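Local coordinates for protein L-amino acid deaminase (Proteus vulgaris, PDB 5HXW) that probably catalyses the FAD-dependent oxidative deamination of L-amino acids as a membrane-bound flavoprotein, at residues I300-V305 with F324-S329; M247-V252 with T342-D347. All coordinates share one frame; numbering follows the deposited sequence.

Contact 1 (I300-V305 with F324-S329); sequences IVAPVV and FPVHIS. With 16A (cetyl-trimethyl-ammonium), chain J.
Ile-300 to Pro-303 and Val-326 to Ser-329 run side by side as parallel strands, twisted by 31° at a closest axial approach of 4.6 Å, with Ile-300 opposite Val-326 and Pro-303 opposite Ser-329. Five backbone bonds join the two segments: Ile-300 N to Pro-325 O, His-327 N to Ile-300 O, Ala-302 N to His-327 O, Ser-329 N to Ala-302 O, and Val-304 N to Ser-329 O. The first is the most bent.

Ile-300, Ala-302, Val-326 and Ile-328 share one face, and Val-326 spreads its two methyls between Ile-300 and Ala-302. Its CG2, anti to the carbonyl carbon (chi1 168° for CG1), meets Ile-300 CB at 3.9 Å, while its CG1 rests on Ala-302 CB, also at 3.9 Å. Further on, Val-304 CG2 meets Ile-328 CG2 at 3.8 Å. The opposite face has Val-301 CG1 against Ser-329 CB, 3.6 Å apart.

The cetyl chain of cetyl-trimethyl-ammonium lies over the first face. Ile-328 CD1 touches its C3, Ala-302 CB its C6 at 3.9 Å, and Val-326 CG2 its C11, which also sits at the edge of the Phe-324 ring; Ile-300 CD1 reaches C15 near the charged head. Strand 257-266 flanks Ile-300 on its other side, with Ala-259 and Gln-261 touching its side chain. The two strands and helix 308-311 form a beta-alpha-beta unit in a mixed sheet, whose apolar face here lines the pocket occupied by the detergent; the Ile-300 side chain is about 6 Å from FAD.

Contact 2 (M247-V252 with T342-D347); sequences MQNLNV and THWNLD
Asn-249 lays its carboxamide on the indole of Trp-344, and the same amide grips that residue's backbone from both branches. Asn-249 OD1 accepts a hydrogen bond from Trp-344 N at 3.0 Å in a nearly straight line (169°), the donor standing above the carbonyl plane of the amide. Asn-249 ND2 donates a hydrogen bond to Trp-344 O at 3.2 Å, that acceptor lying close to the amide's own plane. Two bonds to one residue fix the rotation of the amide.

Asn-249 CG is anti to the backbone N (chi1 -160°), which carries it across to the ring; the amide and indole planes are only 19° apart, stacked, with ND2 over one face toward the rim near NE1. Asn-249 CB sits over the six-membered ring of Trp-344 as a CH-pi contact, 3.7 Å from its centroid. Trp-344 CG stands between its own backbone N and carbonyl carbon, with the indole lying under the amide that also bonds the Trp-344 backbone. Leu-346 CD2 meets Asn-249 ND2 at 3.9 Å.

His-343 turns its NE2 toward Asn-251 OD1, 3.0 Å away, a weak bond made at the ring edge. Asn-251, with positive phi, is the C-prime residue of the Schellman motif that ends helix 243-248. Thr-342 CG2 also meets Gln-248 NE2 at 3.4 Å.

The loop between helices 332-339 and 351-354 is thus pinned to the C-terminal end of helix 243-248. Met-247 and Leu-250 rest on strand 413-417, while strand 210-216 receives Leu-250 and Leu-346 and supplies Arg-211, whose carbonyl accepts a hydrogen bond from the indole NE1.

Contact 1 and contact 2 lie about 27 Å apart between centres, with nearest atoms about 10 Å apart and no direct touch. Along the chain the order is 247-252, 300-305, 324-329, 342-347, so contact 2 brackets contact 1; helix 332-339 follows the second strand of contact 1 and leads on to the loop of contact 2, touching Pro-303, Val-304 and Val-305 on its way. Contact 1 belongs to the large mixed sheet, whereas contact 2 joins a helix end to a loop beside strands 210-216 and 413-417, the latter in the six-stranded sheet. They sit near different parts of the FAD site: contact 1 lines the detergent pocket, contact 2 holds the loop by strand 210-216.

Contact 1 (I300-V305 with F324-S329)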
loop_
_atom_site.group_PDB
_atom_site.type_symbol
_atom_site.label_atom_id
_atom_site.label_comp_id
_atom_site.label_asym_id
_atom_site.label_seq_id
_atom_site.Cartn_x
_atom_site.Cartn_y
_atom_site.Cartn_z
ATOM N N ILE A 300 6.860 -13.389 -2.985
ATOM C CA ILE A 300 7.406 -12.214 -2.296
ATOM C C ILE A 300 8.867 -12.497 -1.922
ATOM O O ILE A 300 9.170 -13.517 -1.297
ATOM C CB ILE A 300 6.587 -11.847 -1.023
ATOM C CG1 ILE A 300 5.074 -11.725 -1.316
ATOM C CG2 ILE A 300 7.141 -10.599 -0.335
ATOM C CD1 ILE A 300 4.639 -10.545 -2.168
ATOM N N VAL A 301 9.760 -11.592 -2.317
ATOM C CA VAL A 301 11.189 -11.716 -2.033
ATOM C C VAL A 301 11.555 -10.817 -0.851
ATOM O O VAL A 301 11.395 -9.599 -0.922
ATOM C CB VAL A 301 12.050 -11.399 -3.290
ATOM C CG1 VAL A 301 13.519 -11.224 -2.936
ATOM C CG2 VAL A 301 11.904 -12.495 -4.333
ATOM N N ALA A 302 12.025 -11.427 0.237
ATOM C CA ALA A 302 12.540 -10.679 1.385
ATOM C C ALA A 302 14.076 -10.658 1.377
ATOM O O ALA A 302 14.711 -11.689 1.648
ATOM C CB ALA A 302 12.000 -11.239 2.698
ATOM N N PRO A 303 14.678 -9.490 1.046
ATOM C CA PRO A 303 16.142 -9.394 1.069
ATOM C C PRO A 303 16.686 -9.344 2.493
ATOM O O PRO A 303 16.030 -8.804 3.388
ATOM C CB PRO A 303 16.429 -8.080 0.337
ATOM C CG PRO A 303 15.198 -7.260 0.517
ATOM C CD PRO A 303 14.045 -8.219 0.635
ATOM N N VAL A 304 17.869 -9.919 2.688
ATOM C CA VAL A 304 18.565 -9.883 3.971
ATOM C C VAL A 304 19.114 -8.472 4.187
ATOM O O VAL A 304 19.874 -7.968 3.359
ATOM C CB VAL A 304 19.704 -10.933 4.037
ATOM C CG1 VAL A 304 20.422 -10.888 5.382
ATOM C CG2 VAL A 304 19.164 -12.333 3.787
ATOM N N VAL A 305 18.690 -7.839 5.281
ATOM C CA VAL A 305 19.244 -6.555 5.734
ATOM C C VAL A 305 19.892 -6.713 7.118
ATOM O O VAL A 305 19.883 -7.814 7.680
ATOM C CB VAL A 305 18.192 -5.411 5.720
ATOM C CG1 VAL A 305 17.858 -5.004 4.290
ATOM C CG2 VAL A 305 16.935 -5.784 6.504
ATOM N N PHE A 324 2.647 -19.968 1.806
ATOM C CA PHE A 324 3.304 -18.665 1.924
ATOM C C PHE A 324 4.503 -18.557 0.980
ATOM O O PHE A 324 5.358 -19.450 0.955
ATOM C CB PHE A 324 3.734 -18.400 3.367
ATOM C CG PHE A 324 3.644 -16.960 3.773
ATOM C CD1 PHE A 324 2.409 -16.390 4.100
ATOM C CD2 PHE A 324 4.789 -16.165 3.837
ATOM C CE1 PHE A 324 2.319 -15.054 4.478
ATOM C CE2 PHE A 324 4.703 -14.832 4.225
ATOM C CZ PHE A 324 3.469 -14.274 4.540
ATOM N N PRO A 325 4.574 -17.452 0.210
ATOM C CA PRO A 325 5.483 -17.368 -0.922
ATOM C C PRO A 325 6.774 -16.561 -0.690
ATOM O O PRO A 325 7.364 -16.068 -1.660
ATOM C CB PRO A 325 4.609 -16.681 -1.977
ATOM C CG PRO A 325 3.635 -15.842 -1.188
ATOM C CD PRO A 325 3.698 -16.265 0.255
ATOM N N VAL A 326 7.212 -16.440 0.564
ATOM C CA VAL A 326 8.396 -15.630 0.881
ATOM C C VAL A 326 9.706 -16.396 0.675
ATOM O O VAL A 326 9.930 -17.442 1.288
ATOM C CB VAL A 326 8.307 -14.945 2.273
ATOM C CG1 VAL A 326 9.646 -14.352 2.697
ATOM C CG2 VAL A 326 7.268 -13.838 2.238
ATOM N N HIS A 327 10.540 -15.863 -0.221
ATOM C CA HIS A 327 11.914 -16.325 -0.413
ATOM C C HIS A 327 12.905 -15.371 0.243
ATOM O O HIS A 327 12.834 -14.151 0.049
ATOM C CB HIS A 327 12.256 -16.477 -1.901
ATOM C CG HIS A 327 11.721 -17.729 -2.525
ATOM N ND1 HIS A 327 11.039 -17.726 -3.722
ATOM C CD2 HIS A 327 11.768 -19.021 -2.122
ATOM C CE1 HIS A 327 10.686 -18.962 -4.029
ATOM N NE2 HIS A 327 11.115 -19.767 -3.074
ATOM N N ILE A 328 13.813 -15.945 1.030
ATOM C CA ILE A 328 14.941 -15.219 1.610
ATOM C C ILE A 328 15.985 -15.056 0.505
ATOM O O ILE A 328 16.354 -16.029 -0.163
ATOM C CB ILE A 328 15.532 -15.958 2.849
ATOM C CG1 ILE A 328 14.472 -16.177 3.953
ATOM C CG2 ILE A 328 16.788 -15.268 3.384
ATOM C CD1 ILE A 328 13.790 -14.934 4.505
ATOM N N SER A 329 16.439 -13.821 0.315
ATOM C CA SER A 329 17.375 -13.495 -0.754
ATOM C C SER A 329 18.555 -12.676 -0.253
ATOM O O SER A 329 18.395 -11.771 0.568
ATOM C CB SER A 329 16.648 -12.747 -1.870
ATOM O OG SER A 329 17.526 -12.400 -2.923
HETATM C C1 16A J . 14.701 -15.087 9.111
HETATM C C2 16A J . 14.368 -13.764 8.460
HETATM C C3 16A J . 12.886 -13.690 8.107
HETATM C C4 16A J . 12.586 -12.440 7.288
HETATM C C5 16A J . 11.309 -12.608 6.477
HETATM C C6 16A J . 10.596 -11.272 6.318
HETATM C C7 16A J . 9.207 -11.458 5.719
HETATM C C8 16A J . 8.816 -10.248 4.882
HETATM C C9 16A J . 7.318 -9.991 4.981
HETATM C C10 16A J . 6.631 -10.216 3.638
HETATM C C11 16A J . 5.265 -10.869 3.814
HETATM C C12 16A J . 4.144 -9.855 3.610
HETATM C C13 16A J . 3.238 -10.248 2.449
HETATM C C14 16A J . 2.356 -9.076 2.033
HETATM C C15 16A J . 2.247 -8.978 0.514
HETATM C C16 16A J . 0.872 -8.433 0.102
HETATM N N1 16A J . 0.803 -7.649 -1.158
HETATM C C17 16A J . -0.610 -7.345 -1.415
HETATM C C18 16A J . 1.501 -6.360 -1.061
HETATM C C19 16A J . 1.305 -8.397 -2.324
#

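Contact 2 (M247-V252 with T342-D347)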
loop_
_atom_site.group_PDB
_atom_site.type_symbol
_atom_site.label_atom_id
_atom_site.label_comp_id
_atom_site.label_asym_id
_atom_site.label_seq_id
_atom_site.Cartn_x
_atom_site.Cartn_y
_atom_site.Cartn_z
ATOM N N MET A 247 12.402 7.322 11.953
ATOM C CA MET A 247 12.190 7.208 13.402
ATOM C C MET A 247 13.425 6.684 14.150
ATOM O O MET A 247 13.540 6.870 15.370
ATOM C CB MET A 247 10.956 6.353 13.711
ATOM C CG MET A 247 9.638 6.870 13.137
ATOM S SD MET A 247 9.192 8.560 13.594
ATOM C CE MET A 247 8.841 8.388 15.346
ATOM N N GLN A 248 14.330 6.029 13.418
ATOM C CA GLN A 248 15.633 5.611 13.946
ATOM C C GLN A 248 16.481 6.789 14.412
ATOM O O GLN A 248 17.051 6.748 15.503
ATOM C CB GLN A 248 16.412 4.814 12.905
ATOM C CG GLN A 248 16.551 3.340 13.228
ATOM C CD GLN A 248 17.753 2.719 12.550
ATOM O OE1 GLN A 248 17.924 2.822 11.330
ATOM N NE2 GLN A 248 18.596 2.065 13.337
ATOM N N ASN A 249 16.548 7.829 13.577
ATOM C CA ASN A 249 17.264 9.070 13.888
ATOM C C ASN A 249 16.677 9.826 15.085
ATOM O O ASN A 249 17.372 10.628 15.716
ATOM C CB ASN A 249 17.306 9.982 12.657
ATOM C CG ASN A 249 18.400 11.036 12.734
ATOM O OD1 ASN A 249 19.462 10.813 13.317
ATOM N ND2 ASN A 249 18.147 12.192 12.131
ATOM N N LEU A 250 15.401 9.563 15.375
ATOM C CA LEU A 250 14.713 10.113 16.547
ATOM C C LEU A 250 14.673 9.113 17.712
ATOM O O LEU A 250 13.974 9.337 18.710
ATOM C CB LEU A 250 13.295 10.588 16.178
ATOM C CG LEU A 250 13.050 11.564 15.016
ATOM C CD1 LEU A 250 11.555 11.751 14.828
ATOM C CD2 LEU A 250 13.740 12.913 15.194
ATOM N N ASN A 251 15.439 8.025 17.573
ATOM C CA ASN A 251 15.575 6.957 18.582
ATOM C C ASN A 251 14.270 6.256 18.992
ATOM O O ASN A 251 14.056 5.943 20.171
ATOM C CB ASN A 251 16.378 7.445 19.800
ATOM C CG ASN A 251 17.851 7.627 19.491
ATOM O OD1 ASN A 251 18.588 6.653 19.308
ATOM N ND2 ASN A 251 18.293 8.879 19.442
ATOM N N VAL A 252 13.407 6.020 18.001
ATOM C CA VAL A 252 12.166 5.262 18.175
ATOM C C VAL A 252 12.195 4.063 17.223
ATOM O O VAL A 252 12.301 4.225 16.002
ATOM C CB VAL A 252 10.901 6.139 17.944
ATOM C CG1 VAL A 252 9.624 5.301 17.956
ATOM C CG2 VAL A 252 10.806 7.246 18.988
ATOM N N THR A 342 22.522 5.079 11.067
ATOM C CA THR A 342 21.426 4.994 12.033
ATOM C C THR A 342 21.145 6.376 12.622
ATOM O O THR A 342 20.047 6.634 13.119
ATOM C CB THR A 342 21.720 3.979 13.162
ATOM O OG1 THR A 342 22.907 4.365 13.865
ATOM C CG2 THR A 342 21.903 2.568 12.602
ATOM N N HIS A 343 22.152 7.252 12.556
ATOM C CA HIS A 343 22.060 8.626 13.050
ATOM C C HIS A 343 22.789 9.624 12.161
ATOM O O HIS A 343 23.860 9.331 11.624
ATOM C CB HIS A 343 22.563 8.726 14.490
ATOM C CG HIS A 343 21.569 8.246 15.498
ATOM N ND1 HIS A 343 21.450 6.918 15.850
ATOM C CD2 HIS A 343 20.626 8.910 16.205
ATOM C CE1 HIS A 343 20.485 6.786 16.741
ATOM N NE2 HIS A 343 19.969 7.980 16.976
ATOM N N TRP A 344 22.178 10.797 12.007
ATOM C CA TRP A 344 22.736 11.895 11.223
ATOM C C TRP A 344 22.269 13.245 11.756
ATOM O O TRP A 344 21.155 13.371 12.281
ATOM C CB TRP A 344 22.377 11.754 9.739
ATOM C CG TRP A 344 20.897 11.684 9.470
ATOM C CD1 TRP A 344 20.064 12.730 9.179
ATOM C CD2 TRP A 344 20.076 10.507 9.473
ATOM N NE1 TRP A 344 18.781 12.279 9.000
ATOM C CE2 TRP A 344 18.755 10.920 9.172
ATOM C CE3 TRP A 344 20.327 9.142 9.699
ATOM C CZ2 TRP A 344 17.684 10.017 9.090
ATOM C CZ3 TRP A 344 19.258 8.241 9.618
ATOM C CH2 TRP A 344 17.954 8.687 9.312
ATOM N N ASN A 345 23.141 14.243 11.626
ATOM C CA ASN A 345 22.824 15.622 11.973
ATOM C C ASN A 345 21.899 16.234 10.930
ATOM O O ASN A 345 21.989 15.910 9.742
ATOM C CB ASN A 345 24.106 16.439 12.106
ATOM C CG ASN A 345 24.998 15.946 13.230
ATOM O OD1 ASN A 345 24.663 16.076 14.410
ATOM N ND2 ASN A 345 26.145 15.378 12.869
ATOM N N LEU A 346 21.012 17.119 11.381
ATOM C CA LEU A 346 19.975 17.690 10.516
ATOM C C LEU A 346 20.499 18.755 9.539
ATOM O O LEU A 346 19.776 19.189 8.640
ATOM C CB LEU A 346 18.791 18.212 11.349
ATOM C CG LEU A 346 18.107 17.269 12.358
ATOM C CD1 LEU A 346 16.977 17.982 13.087
ATOM C CD2 LEU A 346 17.591 15.986 11.721
ATOM N N ASP A 347 21.757 19.154 9.717
ATOM C CA ASP A 347 22.423 20.093 8.813
ATOM C C ASP A 347 23.287 19.385 7.757
ATOM O O ASP A 347 23.931 20.046 6.934
ATOM C CB ASP A 347 23.249 21.116 9.610
ATOM C CG ASP A 347 24.347 20.471 10.447
ATOM O OD1 ASP A 347 24.026 19.652 11.336
ATOM O OD2 ASP A 347 25.533 20.797 10.222
#